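PDB 6IPA: aminoacyl-tRNA synthetase-interacting multifunctional protein p43 from Plasmodium vivax, which probably binds tRNA through its C-terminal EMAP II-like domain, probably interacts with aminoacyl-tRNA synthetases and may take part in tRNA import. Local coordinates for residues T44-V50 against N137-I142; I49-E55 against C67-V72; V98-L104 against H115-L119; L130-V136 against S189-T195; L173-G178 against L198-I203. All blocks are in the same frame, centred on the assembly; numbering follows the deposited sequence.

Contact 1: residues T44-V50 against N137-I142; sequences TRLNIIV and NVGERI
Thr44 and Arg45 end a 3-10 turn, Leu46 and Asn47 are extended, and strand 48-58 begins at Ile48. The loop 137-142 runs alongside in the opposite direction. Thr44 O receives a weak bond from Arg141 NH2 (2.7 Å), and Leu46 O a second from Arg141 NH2 (3.1 Å). Arg141 makes this reach extended, chi1 to chi3 all t; its NH1 is held by Lys151 O. A water accepts from Arg141 NE (2.9 Å) and lies 2.5 Å from Ile142 O. Ile48 O accepts from Ile142 N (2.8 Å, almost linear), and Ile49 bridges Arg141 with CA atoms 4.6 Å apart. Val50 N gives a weak bond to Glu140 O (3.3 Å), while Val50 O accepts from Gly139 N (2.9 Å). Gly139, at phi 102°, belongs to the type II turn Asn137-Glu140, across which Asn137 N donates to Glu140 OE1 (3.1 Å); Ser190 also bonds that carboxylate. Val50 CG1 meets Ile142 CD1 at 3.4 Å. The single bridge ties the first strand of the OB-like domain to the loop between strands 126-129 and 143-144. Val50 and Ile142 rest on Leu99 of strand 97-101, Ile48 and Ile142 on Trp187 of strand 185-189, and Leu46 on helix 165-169.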
# COMPACT_ATOMS: atom_id res chain seq x y z
N THR A 44 -2.49 -0.44 -14.54
CA THR A 44 -3.93 -0.69 -14.44
C THR A 44 -4.18 -2.04 -13.75
O THR A 44 -5.27 -2.31 -13.25
CB THR A 44 -4.57 -0.66 -15.83
OG1 THR A 44 -4.03 -1.70 -16.64
CG2 THR A 44 -4.31 0.70 -16.51
N ARG A 45 -3.14 -2.86 -13.69
CA ARG A 45 -3.25 -4.23 -13.21
C ARG A 45 -3.17 -4.35 -11.71
O ARG A 45 -3.60 -5.35 -11.16
CB ARG A 45 -2.18 -5.11 -13.85
CG ARG A 45 -2.47 -5.42 -15.30
CD ARG A 45 -1.41 -6.28 -15.98
NE ARG A 45 -1.56 -7.64 -15.54
CZ ARG A 45 -0.75 -8.63 -15.88
NH1 ARG A 45 0.29 -8.45 -16.73
NH2 ARG A 45 -0.99 -9.83 -15.37
N LEU A 46 -2.62 -3.32 -11.06
CA LEU A 46 -2.64 -3.19 -9.62
C LEU A 46 -3.95 -2.60 -9.16
O LEU A 46 -4.38 -1.60 -9.66
CB LEU A 46 -1.50 -2.26 -9.11
CG LEU A 46 -0.10 -2.57 -9.59
CD1 LEU A 46 0.90 -1.68 -8.90
CD2 LEU A 46 0.22 -4.03 -9.37
N ASN A 47 -4.50 -3.21 -8.10
CA ASN A 47 -5.65 -2.64 -7.33
C ASN A 47 -5.20 -2.08 -6.06
O ASN A 47 -5.16 -2.80 -5.10
CB ASN A 47 -6.61 -3.75 -6.93
CG ASN A 47 -7.88 -3.23 -6.40
OD1 ASN A 47 -8.32 -2.12 -6.72
ND2 ASN A 47 -8.53 -4.04 -5.60
N ILE A 48 -4.85 -0.79 -6.04
CA ILE A 48 -4.39 -0.06 -4.88
C ILE A 48 -5.54 0.70 -4.23
O ILE A 48 -6.12 1.60 -4.83
CB ILE A 48 -3.28 0.94 -5.29
CG1 ILE A 48 -2.00 0.18 -5.69
CG2 ILE A 48 -2.95 1.87 -4.14
CD1 ILE A 48 -1.00 1.02 -6.45
N ILE A 49 -5.88 0.38 -3.00
CA ILE A 49 -7.07 0.95 -2.37
C ILE A 49 -6.78 1.51 -0.97
O ILE A 49 -5.85 1.07 -0.30
CB ILE A 49 -8.19 -0.09 -2.33
CG1 ILE A 49 -7.73 -1.31 -1.59
CG2 ILE A 49 -8.59 -0.51 -3.75
CD1 ILE A 49 -8.83 -2.33 -1.41
N VAL A 50 -7.59 2.47 -0.54
CA VAL A 50 -7.42 3.08 0.75
C VAL A 50 -8.11 2.24 1.80
O VAL A 50 -9.26 1.83 1.63
CB VAL A 50 -7.98 4.49 0.83
CG1 VAL A 50 -7.52 5.31 -0.37
CG2 VAL A 50 -9.47 4.47 0.85
N ASN A 137 -12.58 7.47 1.24
CA ASN A 137 -13.41 6.40 1.73
C ASN A 137 -12.64 5.12 1.66
O ASN A 137 -11.85 4.94 0.77
CB ASN A 137 -14.64 6.22 0.86
CG ASN A 137 -15.54 7.42 0.90
OD1 ASN A 137 -16.00 7.91 -0.15
ND2 ASN A 137 -15.83 7.88 2.10
N VAL A 138 -12.89 4.24 2.61
CA VAL A 138 -12.32 2.94 2.61
C VAL A 138 -12.84 2.34 1.34
O VAL A 138 -14.02 2.45 1.05
CB VAL A 138 -12.79 2.07 3.84
CG1 VAL A 138 -12.07 2.50 5.12
CG2 VAL A 138 -14.30 2.08 4.05
N GLY A 139 -11.96 1.71 0.58
CA GLY A 139 -12.40 0.99 -0.58
C GLY A 139 -12.15 1.75 -1.86
O GLY A 139 -12.14 1.15 -2.87
N GLU A 140 -11.94 3.07 -1.87
CA GLU A 140 -11.73 3.70 -3.18
C GLU A 140 -10.38 3.40 -3.87
O GLU A 140 -9.28 3.41 -3.26
CB GLU A 140 -11.94 5.19 -3.12
CG GLU A 140 -10.76 5.94 -2.57
CD GLU A 140 -10.96 7.42 -2.56
OE1 GLU A 140 -11.73 7.91 -1.71
OE2 GLU A 140 -10.35 8.06 -3.45
N ARG A 141 -10.47 3.15 -5.16
CA ARG A 141 -9.32 2.72 -5.98
C ARG A 141 -8.52 3.99 -6.27
O ARG A 141 -9.10 5.00 -6.66
CB ARG A 141 -9.82 1.99 -7.25
CG ARG A 141 -8.83 1.01 -7.85
CD ARG A 141 -8.99 0.81 -9.33
NE ARG A 141 -7.72 0.41 -9.95
CZ ARG A 141 -7.59 -0.02 -11.21
NH1 ARG A 141 -8.67 -0.11 -12.00
NH2 ARG A 141 -6.38 -0.38 -11.66
N ILE A 142 -7.21 3.94 -5.99
CA ILE A 142 -6.30 5.05 -6.25
C ILE A 142 -5.68 4.83 -7.63
O ILE A 142 -5.13 3.74 -7.93
CB ILE A 142 -5.16 5.05 -5.21
CG1 ILE A 142 -5.70 5.15 -3.75
CG2 ILE A 142 -4.12 6.10 -5.54
CD1 ILE A 142 -6.65 6.31 -3.48
O HOH W 1 -5.40 1.36 -8.57

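Contact 2: residues I49-E55 against C67-V72; sequences IVGYVEE and CLKINV
This is an antiparallel strand pairing interrupted by a classic beta bulge, in the hairpin of strands 48-58 and 66-71 at the middle of a four-stranded sheet. The short strand axes approach to 4.4 Å with their directions 132° apart, which shows strong twist. Tyr52 and Asn71 form a hydrogen-bonded pair (CA-CA 5.1 Å): Tyr52 N to Asn71 O and Asn71 N to Tyr52 O are both 2.8 Å. Val53 and Ile70 follow as a non-hydrogen-bonded pair, CA-CA 4.4 Å. The register then slips by one. Glu54, at phi/psi -71/-42, and Glu55 both face Lys69, so Lys69 O accepts from Glu54 N (2.7 Å) and weakly from Glu55 N (3.5 Å), while Lys69 N donates to Glu55 O (3.0 Å). Val53 and Ile70 share one face, with Val53 CG2 to Ile70 CD1 at 4.1 Å; Ile49 CD1 reaches Val72 CB at 3.8 Å. At Gly51 a CB would clash with Val72 CG1 and Ile70 CG2. Tyr52, whose CB lies on the face of Asn71, has chi1 t and its ring meets those of His95 and Tyr97; Lys69 NZ pairs with Asp79. A coiled, bulged first strand of this kind is characteristic of the OB-fold barrel, here in a putative tRNA-binding domain.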
# COMPACT_ATOMS: atom_id res chain seq x y z
N ILE A 49 -5.88 0.38 -3.00
CA ILE A 49 -7.07 0.95 -2.37
C ILE A 49 -6.78 1.51 -0.97
O ILE A 49 -5.85 1.07 -0.30
CB ILE A 49 -8.19 -0.09 -2.33
CG1 ILE A 49 -7.73 -1.31 -1.59
CG2 ILE A 49 -8.59 -0.51 -3.75
CD1 ILE A 49 -8.83 -2.33 -1.41
N VAL A 50 -7.59 2.47 -0.54
CA VAL A 50 -7.42 3.08 0.75
C VAL A 50 -8.11 2.24 1.80
O VAL A 50 -9.26 1.83 1.63
CB VAL A 50 -7.98 4.49 0.83
CG1 VAL A 50 -7.52 5.31 -0.37
CG2 VAL A 50 -9.47 4.47 0.85
N GLY A 51 -7.36 1.99 2.87
CA GLY A 51 -7.93 1.41 4.07
C GLY A 51 -7.66 2.22 5.33
O GLY A 51 -6.77 3.07 5.37
N TYR A 52 -8.45 1.96 6.34
CA TYR A 52 -8.29 2.54 7.69
C TYR A 52 -7.70 1.48 8.57
O TYR A 52 -8.29 0.40 8.71
CB TYR A 52 -9.66 2.86 8.26
CG TYR A 52 -9.64 3.59 9.58
CD1 TYR A 52 -8.93 4.77 9.73
CD2 TYR A 52 -10.37 3.12 10.67
CE1 TYR A 52 -8.93 5.46 10.94
CE2 TYR A 52 -10.40 3.81 11.87
CZ TYR A 52 -9.66 4.98 11.99
OH TYR A 52 -9.61 5.67 13.17
N VAL A 53 -6.53 1.78 9.16
CA VAL A 53 -5.88 0.86 10.09
C VAL A 53 -6.66 0.81 11.42
O VAL A 53 -6.57 1.74 12.23
CB VAL A 53 -4.42 1.29 10.35
CG1 VAL A 53 -3.78 0.35 11.32
CG2 VAL A 53 -3.62 1.36 9.03
N GLU A 54 -7.43 -0.24 11.65
CA GLU A 54 -8.14 -0.39 12.92
C GLU A 54 -7.26 -0.72 14.13
O GLU A 54 -7.49 -0.18 15.20
CB GLU A 54 -9.18 -1.48 12.76
CG GLU A 54 -10.32 -1.01 11.89
CD GLU A 54 -11.44 -2.00 11.86
OE1 GLU A 54 -11.21 -3.14 12.32
OE2 GLU A 54 -12.52 -1.64 11.33
N GLU A 55 -6.29 -1.62 13.96
CA GLU A 55 -5.47 -2.18 15.06
C GLU A 55 -4.04 -2.45 14.64
O GLU A 55 -3.80 -2.98 13.55
CB GLU A 55 -6.02 -3.51 15.57
CG GLU A 55 -7.11 -3.43 16.61
CD GLU A 55 -7.53 -4.80 17.14
OE1 GLU A 55 -6.69 -5.54 17.75
OE2 GLU A 55 -8.71 -5.16 16.93
N CYS A 67 1.30 -6.90 13.08
CA CYS A 67 0.08 -7.50 12.53
C CYS A 67 -1.03 -6.46 12.51
O CYS A 67 -1.55 -6.12 13.58
CB CYS A 67 -0.38 -8.66 13.42
SG CYS A 67 0.47 -10.23 13.13
N LEU A 68 -1.41 -5.98 11.31
CA LEU A 68 -2.41 -4.91 11.16
C LEU A 68 -3.76 -5.40 10.80
O LEU A 68 -3.90 -6.37 10.10
CB LEU A 68 -2.03 -3.89 10.09
CG LEU A 68 -0.90 -2.96 10.49
CD1 LEU A 68 0.39 -3.74 10.82
CD2 LEU A 68 -0.71 -1.93 9.38
N LYS A 69 -4.78 -4.68 11.27
CA LYS A 69 -6.16 -4.95 10.89
C LYS A 69 -6.62 -3.71 10.14
O LYS A 69 -6.59 -2.61 10.66
CB LYS A 69 -7.03 -5.25 12.12
CG LYS A 69 -6.70 -6.60 12.75
CD LYS A 69 -7.62 -6.90 13.93
CE LYS A 69 -7.20 -8.16 14.69
NZ LYS A 69 -7.49 -9.36 13.87
N ILE A 70 -7.01 -3.89 8.88
CA ILE A 70 -7.23 -2.75 8.04
C ILE A 70 -8.55 -2.88 7.29
O ILE A 70 -8.80 -3.87 6.65
CB ILE A 70 -6.06 -2.53 7.08
CG1 ILE A 70 -4.69 -2.71 7.78
CG2 ILE A 70 -6.15 -1.13 6.54
CD1 ILE A 70 -3.52 -2.18 6.97
N ASN A 71 -9.42 -1.90 7.48
CA ASN A 71 -10.73 -1.87 6.84
C ASN A 71 -10.53 -1.29 5.46
O ASN A 71 -10.10 -0.12 5.33
CB ASN A 71 -11.65 -0.96 7.65
CG ASN A 71 -12.91 -0.65 6.93
OD1 ASN A 71 -13.15 -1.09 5.79
ND2 ASN A 71 -13.73 0.16 7.57
N VAL A 72 -10.78 -2.11 4.44
CA VAL A 72 -10.57 -1.67 3.06
C VAL A 72 -11.91 -1.71 2.30
O VAL A 72 -11.95 -1.81 1.09
CB VAL A 72 -9.53 -2.50 2.32
CG1 VAL A 72 -8.13 -2.16 2.73
CG2 VAL A 72 -9.76 -3.96 2.56

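Contact 3: residues V98-L104 against H115-L119; sequences VLVLANL and HGMVL
Residues 98-101, on strand 97-101, are extended, and the chain bends at Ala102 and Asn103 (phi/psi -72/-23 and -101/10), while 115-119 runs back along it, the end-to-end directions being 129° apart. Val100 and Val118 make a single backbone bridge, CA-CA 4.8 Å. It is flanked by two hydrogen bonds, Leu119 N to Leu99 O (3.0 Å) and Leu101 N to Met117 O (3.1 Å). Gly116, phi/psi 113/-172, brings its CA within 3.3 Å of Leu101 O; a CB there would be tight against Val100 CG1 and jammed against the carbonyl of His115. Leu99 (chi1 m) and Leu119 (m, t) pack CB to CD1 at 4.0 Å, beside Trp187. Val98 CB meets Val118 CG1 at 3.8 Å, next to Ile70. Leu104 CD1 lies 4.0 Å from Met117 SD, and the edge of the His115 ring approaches Leu104 O, with CD2 at 3.5 Å. Arg78 donates to the carbonyls of both Ala102 and His115. Two backbone hydrogen bonds fix the register, and valine and leucine packing, mostly buried, fills the space around them.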
# COMPACT_ATOMS: atom_id res chain seq x y z
N VAL A 98 -4.51 4.29 4.94
CA VAL A 98 -3.30 3.87 4.23
C VAL A 98 -3.69 3.41 2.85
O VAL A 98 -4.90 3.33 2.55
CB VAL A 98 -2.54 2.78 5.00
CG1 VAL A 98 -2.05 3.36 6.30
CG2 VAL A 98 -3.43 1.58 5.28
N LEU A 99 -2.66 3.17 2.02
CA LEU A 99 -2.84 2.63 0.66
C LEU A 99 -2.49 1.18 0.60
O LEU A 99 -1.33 0.81 0.75
CB LEU A 99 -1.98 3.38 -0.33
CG LEU A 99 -2.36 4.88 -0.47
CD1 LEU A 99 -1.95 5.38 -1.86
CD2 LEU A 99 -3.84 5.18 -0.23
N VAL A 100 -3.49 0.34 0.40
CA VAL A 100 -3.28 -1.10 0.34
C VAL A 100 -3.29 -1.61 -1.08
O VAL A 100 -4.28 -1.39 -1.79
CB VAL A 100 -4.39 -1.85 1.13
CG1 VAL A 100 -4.17 -3.35 1.07
CG2 VAL A 100 -4.39 -1.38 2.58
N LEU A 101 -2.22 -2.31 -1.49
CA LEU A 101 -2.22 -3.18 -2.69
C LEU A 101 -3.06 -4.42 -2.39
O LEU A 101 -2.57 -5.45 -1.92
CB LEU A 101 -0.79 -3.58 -3.12
CG LEU A 101 -0.69 -4.54 -4.32
CD1 LEU A 101 -1.38 -3.95 -5.52
CD2 LEU A 101 0.75 -4.87 -4.73
N ALA A 102 -4.35 -4.33 -2.72
CA ALA A 102 -5.34 -5.35 -2.35
C ALA A 102 -5.31 -6.69 -3.06
O ALA A 102 -5.79 -7.69 -2.52
CB ALA A 102 -6.72 -4.74 -2.51
N ASN A 103 -4.73 -6.76 -4.25
CA ASN A 103 -4.88 -7.96 -5.10
C ASN A 103 -3.75 -8.95 -5.14
O ASN A 103 -3.76 -9.90 -5.95
CB ASN A 103 -5.31 -7.59 -6.51
CG ASN A 103 -4.27 -6.80 -7.31
OD1 ASN A 103 -3.43 -6.08 -6.77
ND2 ASN A 103 -4.34 -6.94 -8.62
N LEU A 104 -2.78 -8.76 -4.25
CA LEU A 104 -1.87 -9.81 -3.91
C LEU A 104 -2.73 -10.89 -3.29
O LEU A 104 -3.78 -10.57 -2.72
CB LEU A 104 -0.90 -9.31 -2.88
CG LEU A 104 0.03 -8.19 -3.31
CD1 LEU A 104 0.68 -7.56 -2.08
CD2 LEU A 104 1.13 -8.75 -4.19
N HIS A 115 -3.06 -10.54 3.90
CA HIS A 115 -3.76 -10.42 2.62
C HIS A 115 -3.72 -9.00 2.09
O HIS A 115 -4.59 -8.21 2.40
CB HIS A 115 -5.21 -10.86 2.79
CG HIS A 115 -5.99 -10.88 1.53
ND1 HIS A 115 -7.37 -10.84 1.49
CD2 HIS A 115 -5.58 -10.90 0.23
CE1 HIS A 115 -7.77 -10.86 0.24
NE2 HIS A 115 -6.71 -10.88 -0.54
N GLY A 116 -2.70 -8.69 1.29
CA GLY A 116 -2.44 -7.34 0.78
C GLY A 116 -1.14 -6.79 1.38
O GLY A 116 -0.41 -7.52 2.02
N MET A 117 -0.82 -5.52 1.16
CA MET A 117 0.34 -4.90 1.82
C MET A 117 0.20 -3.37 1.80
O MET A 117 -0.44 -2.80 0.95
CB MET A 117 1.68 -5.36 1.20
CG MET A 117 2.23 -4.45 0.11
SD MET A 117 3.57 -5.08 -0.95
CE MET A 117 4.93 -5.11 0.22
N VAL A 118 0.85 -2.70 2.75
CA VAL A 118 0.69 -1.28 2.95
C VAL A 118 1.85 -0.60 2.29
O VAL A 118 2.98 -1.10 2.38
CB VAL A 118 0.59 -0.91 4.45
CG1 VAL A 118 0.57 0.59 4.61
CG2 VAL A 118 -0.63 -1.55 5.07
N LEU A 119 1.57 0.52 1.60
CA LEU A 119 2.54 1.08 0.67
C LEU A 119 3.28 2.21 1.37
O LEU A 119 2.64 2.96 2.11
CB LEU A 119 1.89 1.57 -0.63
CG LEU A 119 1.16 0.71 -1.69
CD1 LEU A 119 0.47 1.45 -2.82
CD2 LEU A 119 2.10 -0.28 -2.29

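Contact 4: residues L130-V136 against S189-T195; sequences LAPPDGV and SSKGEIT
Ala131 and Thr195 satisfy one another's backbone: Ala131 N donates to Thr195 O (2.8 Å), and Thr195 N to Ala131 O (2.9 Å). Thr195 OG1 (chi1 p) adds a weak bond to Ala131 O at 3.4 Å. This single antiparallel bridge, CA-CA 5.2 Å, joins the loop after strand 126-129 of the OB-family part to the segment beside strand 185-189, with Pro132 and Ile194 both on Leu99. Next to it, Ile194 (m, m) packs CG2 on Leu130 CB (3.9 Å); its backbone bonds Ala180 and Trp187. Two turns lie side by side beyond the bridge, Lys191 CG 3.7 Å from Asp134 O: type II from Pro133 to Val136, with Gly135 at phi 100°, and type I from Ser189 to Gly192. The second contains an ST turn, in which Ser189 OG accepts from Lys191 N (2.7 Å) and, like Ser189 N (3.1 Å), donates to Gly192 O (2.8 Å). Pro133, opening the first turn, packs CD 3.3 Å from Glu193 O. Ser190 OG is hydrogen-bonded to Glu140 OE1, and Glu193 OE1 makes a salt bridge with Lys186.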
# COMPACT_ATOMS: atom_id res chain seq x y z
N LEU A 130 2.59 6.17 2.68
CA LEU A 130 1.93 7.04 1.67
C LEU A 130 0.62 7.40 2.29
O LEU A 130 0.05 6.59 3.00
CB LEU A 130 1.73 6.33 0.32
CG LEU A 130 3.01 5.75 -0.31
CD1 LEU A 130 2.68 5.04 -1.61
CD2 LEU A 130 4.11 6.81 -0.51
N ALA A 131 0.18 8.63 2.11
CA ALA A 131 -1.01 9.11 2.77
C ALA A 131 -2.00 9.74 1.77
O ALA A 131 -1.59 10.56 0.91
CB ALA A 131 -0.63 10.14 3.85
N PRO A 132 -3.29 9.36 1.88
CA PRO A 132 -4.37 10.03 1.14
C PRO A 132 -4.75 11.24 1.88
O PRO A 132 -4.79 11.18 3.06
CB PRO A 132 -5.55 9.06 1.23
CG PRO A 132 -5.26 8.22 2.43
CD PRO A 132 -3.76 8.09 2.45
N PRO A 133 -5.06 12.34 1.19
CA PRO A 133 -5.63 13.44 1.96
C PRO A 133 -6.87 12.98 2.69
O PRO A 133 -7.44 11.95 2.37
CB PRO A 133 -5.98 14.47 0.90
CG PRO A 133 -5.06 14.15 -0.23
CD PRO A 133 -4.93 12.66 -0.24
N ASP A 134 -7.28 13.72 3.69
CA ASP A 134 -8.36 13.25 4.54
C ASP A 134 -9.62 13.33 3.72
O ASP A 134 -9.63 14.03 2.71
CB ASP A 134 -8.43 14.09 5.83
CG ASP A 134 -7.20 13.92 6.72
OD1 ASP A 134 -6.87 12.76 7.06
OD2 ASP A 134 -6.58 14.96 7.07
N GLY A 135 -10.65 12.57 4.11
CA GLY A 135 -11.97 12.58 3.42
C GLY A 135 -12.20 11.42 2.47
O GLY A 135 -13.29 11.22 1.96
N VAL A 136 -11.16 10.65 2.23
CA VAL A 136 -11.22 9.49 1.39
C VAL A 136 -12.07 8.39 2.03
O VAL A 136 -12.30 8.41 3.21
CB VAL A 136 -9.80 9.02 1.14
CG1 VAL A 136 -9.06 10.08 0.31
CG2 VAL A 136 -9.07 8.75 2.48
N SER A 189 -6.62 10.43 -5.54
CA SER A 189 -7.69 9.92 -4.68
C SER A 189 -8.86 10.78 -4.99
O SER A 189 -8.74 11.72 -5.79
CB SER A 189 -7.35 10.13 -3.20
OG SER A 189 -7.64 11.48 -2.83
N SER A 190 -9.97 10.52 -4.31
CA SER A 190 -11.18 11.33 -4.46
C SER A 190 -11.00 12.71 -3.92
O SER A 190 -11.84 13.57 -4.16
CB SER A 190 -12.40 10.67 -3.78
OG SER A 190 -12.23 10.36 -2.40
N LYS A 191 -9.93 12.94 -3.16
CA LYS A 191 -9.70 14.26 -2.57
C LYS A 191 -8.32 14.79 -2.89
O LYS A 191 -7.85 15.67 -2.19
CB LYS A 191 -9.88 14.18 -1.07
CG LYS A 191 -11.23 13.65 -0.65
CD LYS A 191 -12.18 14.78 -0.35
CE LYS A 191 -13.62 14.28 -0.31
NZ LYS A 191 -14.45 15.14 0.58
N GLY A 192 -7.68 14.26 -3.91
CA GLY A 192 -6.42 14.80 -4.39
C GLY A 192 -5.25 13.84 -4.31
O GLY A 192 -5.38 12.70 -3.85
N GLU A 193 -4.10 14.35 -4.73
CA GLU A 193 -2.90 13.58 -4.88
C GLU A 193 -2.39 12.92 -3.57
O GLU A 193 -2.57 13.42 -2.47
CB GLU A 193 -1.79 14.44 -5.51
CG GLU A 193 -1.09 15.36 -4.49
CD GLU A 193 -0.32 16.51 -5.10
OE1 GLU A 193 0.29 16.37 -6.15
OE2 GLU A 193 -0.30 17.59 -4.50
N ILE A 194 -1.75 11.76 -3.75
CA ILE A 194 -1.25 10.97 -2.64
C ILE A 194 0.08 11.60 -2.23
O ILE A 194 0.96 11.82 -3.09
CB ILE A 194 -1.07 9.49 -3.05
CG1 ILE A 194 -2.41 8.84 -3.42
CG2 ILE A 194 -0.40 8.69 -1.93
CD1 ILE A 194 -3.47 8.85 -2.33
N THR A 195 0.19 11.91 -0.94
CA THR A 195 1.38 12.57 -0.37
C THR A 195 2.28 11.62 0.46
O THR A 195 1.88 10.56 0.93
CB THR A 195 0.97 13.83 0.46
OG1 THR A 195 0.11 13.47 1.57
CG2 THR A 195 0.24 14.82 -0.45

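Contact 5: residues L173-G178 against L198-I203; sequences LLVKNG and LEQGTI
Leu173, chi1 m and chi2 t, sets its CB 3.7 Å from CB of Ile203, which is likewise m, t; both side chains also rest on Trp187. Val175, at chi1 -54°, lies on the same side, its CG1 4.3 Å from Ile203 CG1 and its CG2 only 3.3 Å from Gln200 C. Gly201, at phi/psi 155/168, leaves room here: a CB would clash with Val175 CG2 and with its own preceding carbonyl. Leu174 (m, t) lies on the other face with Thr202 (chi1 p), CD2 to CG2 at 3.7 Å. These pairs belong to antiparallel strands 173-176 and 201-203, part of a curled antiparallel sheet in which C-terminal strands join strands 120-123 and 126-129, as expected for an EMAP II-like domain. Their axes come within 4.6 Å, directions 146° apart, with Leu174 and Thr202 a non-hydrogen-bonded pair (CA-CA 4.6 Å). Val175 N bonds Gly201 O (3.0 Å), and Ile203 N weakly bonds Leu173 O (3.1 Å). Gln200, chi1 and chi2 both m, folds back; a water lies 2.7 Å from Gln200 OE1 and 2.8 Å from Val175 O, and accepts from Gly201 N (3.3 Å). Asn177 (43/49) and Gly178 (75/10) turn the chain, letting Gly178 N donate to Glu199 O (3.0 Å). Lys176, kinked at chi3 (m), carries NZ to a salt bridge with Asp184 and a hydrogen bond to Lys183 O.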
# COMPACT_ATOMS: atom_id res chain seq x y z
N LEU A 173 7.82 3.36 -9.55
CA LEU A 173 7.03 3.97 -8.44
C LEU A 173 7.86 4.84 -7.44
O LEU A 173 8.57 4.30 -6.56
CB LEU A 173 6.29 2.87 -7.67
CG LEU A 173 5.25 2.03 -8.42
CD1 LEU A 173 4.62 1.04 -7.47
CD2 LEU A 173 4.16 2.85 -9.03
N LEU A 174 7.70 6.17 -7.54
CA LEU A 174 8.53 7.12 -6.81
C LEU A 174 7.70 8.19 -6.12
O LEU A 174 6.57 8.52 -6.56
CB LEU A 174 9.52 7.84 -7.75
CG LEU A 174 10.51 6.96 -8.55
CD1 LEU A 174 11.34 7.83 -9.47
CD2 LEU A 174 11.43 6.13 -7.64
N VAL A 175 8.24 8.76 -5.04
CA VAL A 175 7.69 10.03 -4.57
C VAL A 175 8.59 11.11 -5.11
O VAL A 175 9.81 11.03 -4.94
CB VAL A 175 7.54 10.11 -3.02
CG1 VAL A 175 6.73 8.93 -2.50
CG2 VAL A 175 8.87 10.12 -2.33
N LYS A 176 8.00 12.07 -5.83
CA LYS A 176 8.72 13.22 -6.34
C LYS A 176 8.02 14.46 -5.83
O LYS A 176 6.79 14.57 -5.98
CB LYS A 176 8.79 13.20 -7.87
CG LYS A 176 9.55 11.99 -8.40
CD LYS A 176 9.77 11.95 -9.92
CE LYS A 176 8.58 11.39 -10.70
NZ LYS A 176 8.87 11.14 -12.17
N ASN A 177 8.79 15.35 -5.19
CA ASN A 177 8.30 16.49 -4.38
C ASN A 177 7.11 16.16 -3.45
O ASN A 177 6.09 16.85 -3.43
CB ASN A 177 7.96 17.67 -5.29
CG ASN A 177 9.16 18.18 -6.07
OD1 ASN A 177 10.33 17.83 -5.81
ND2 ASN A 177 8.88 19.03 -7.04
N GLY A 178 7.24 15.08 -2.70
CA GLY A 178 6.25 14.74 -1.68
C GLY A 178 4.96 14.18 -2.24
O GLY A 178 3.97 14.02 -1.51
N LEU A 198 8.28 12.43 2.92
CA LEU A 198 9.62 12.53 2.36
C LEU A 198 9.58 13.40 1.11
O LEU A 198 8.54 13.51 0.47
CB LEU A 198 10.17 11.15 2.03
CG LEU A 198 9.94 10.12 3.13
CD1 LEU A 198 10.35 8.72 2.68
CD2 LEU A 198 10.63 10.58 4.42
N GLU A 199 10.70 14.03 0.76
CA GLU A 199 10.74 14.94 -0.38
C GLU A 199 10.89 14.07 -1.62
O GLU A 199 10.03 14.08 -2.49
CB GLU A 199 11.87 16.00 -0.27
CG GLU A 199 12.07 16.67 1.12
CD GLU A 199 10.96 17.66 1.55
OE1 GLU A 199 9.90 17.74 0.89
OE2 GLU A 199 11.16 18.35 2.58
N GLN A 200 11.96 13.28 -1.66
CA GLN A 200 12.19 12.25 -2.68
C GLN A 200 12.05 10.87 -2.03
O GLN A 200 11.87 10.79 -0.81
CB GLN A 200 13.58 12.41 -3.30
CG GLN A 200 13.81 13.74 -4.02
CD GLN A 200 12.86 13.96 -5.21
OE1 GLN A 200 12.45 12.99 -5.89
NE2 GLN A 200 12.51 15.23 -5.47
N GLY A 201 12.10 9.79 -2.83
CA GLY A 201 11.95 8.42 -2.29
C GLY A 201 11.45 7.36 -3.27
O GLY A 201 10.99 7.69 -4.34
N THR A 202 11.55 6.09 -2.87
CA THR A 202 11.09 4.93 -3.63
C THR A 202 10.00 4.14 -2.91
O THR A 202 9.98 4.06 -1.69
CB THR A 202 12.27 3.98 -3.90
OG1 THR A 202 12.88 3.59 -2.66
CG2 THR A 202 13.29 4.68 -4.76
N ILE A 203 9.13 3.48 -3.66
CA ILE A 203 7.86 2.98 -3.14
C ILE A 203 7.96 1.49 -3.00
O ILE A 203 8.35 0.81 -3.94
CB ILE A 203 6.69 3.37 -4.06
CG1 ILE A 203 6.37 4.84 -3.90
CG2 ILE A 203 5.43 2.52 -3.80
CD1 ILE A 203 5.38 5.39 -4.89
O HOH W 2 12.29 10.29 -6.07

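Contacts 1, 2 and 3 all reach the four-stranded sheet: contacts 1 and 2 have Ile49 and Val50 in common, and both adjoin contact 3 through Ile49 O to Val100 N, 2.6 Å. The centres of contacts 1 and 3, and of contacts 2 and 3, are about 9 Å apart. Contact 4 lies between these and contact 5, touching contact 1 at Glu140 OE1 to Ser190 OG (2.6 Å), contact 3 at Leu99 CD1 to Ile194 CG2 (3.7 Å) and contact 5 at Leu130 CD2 to Val175 CG1 (3.9 Å). Contacts 2 and 5 lie on opposite sides of the chain centre, their centres about 23 Å apart. Contact 4 alternates along the sequence with contacts 1 and 5.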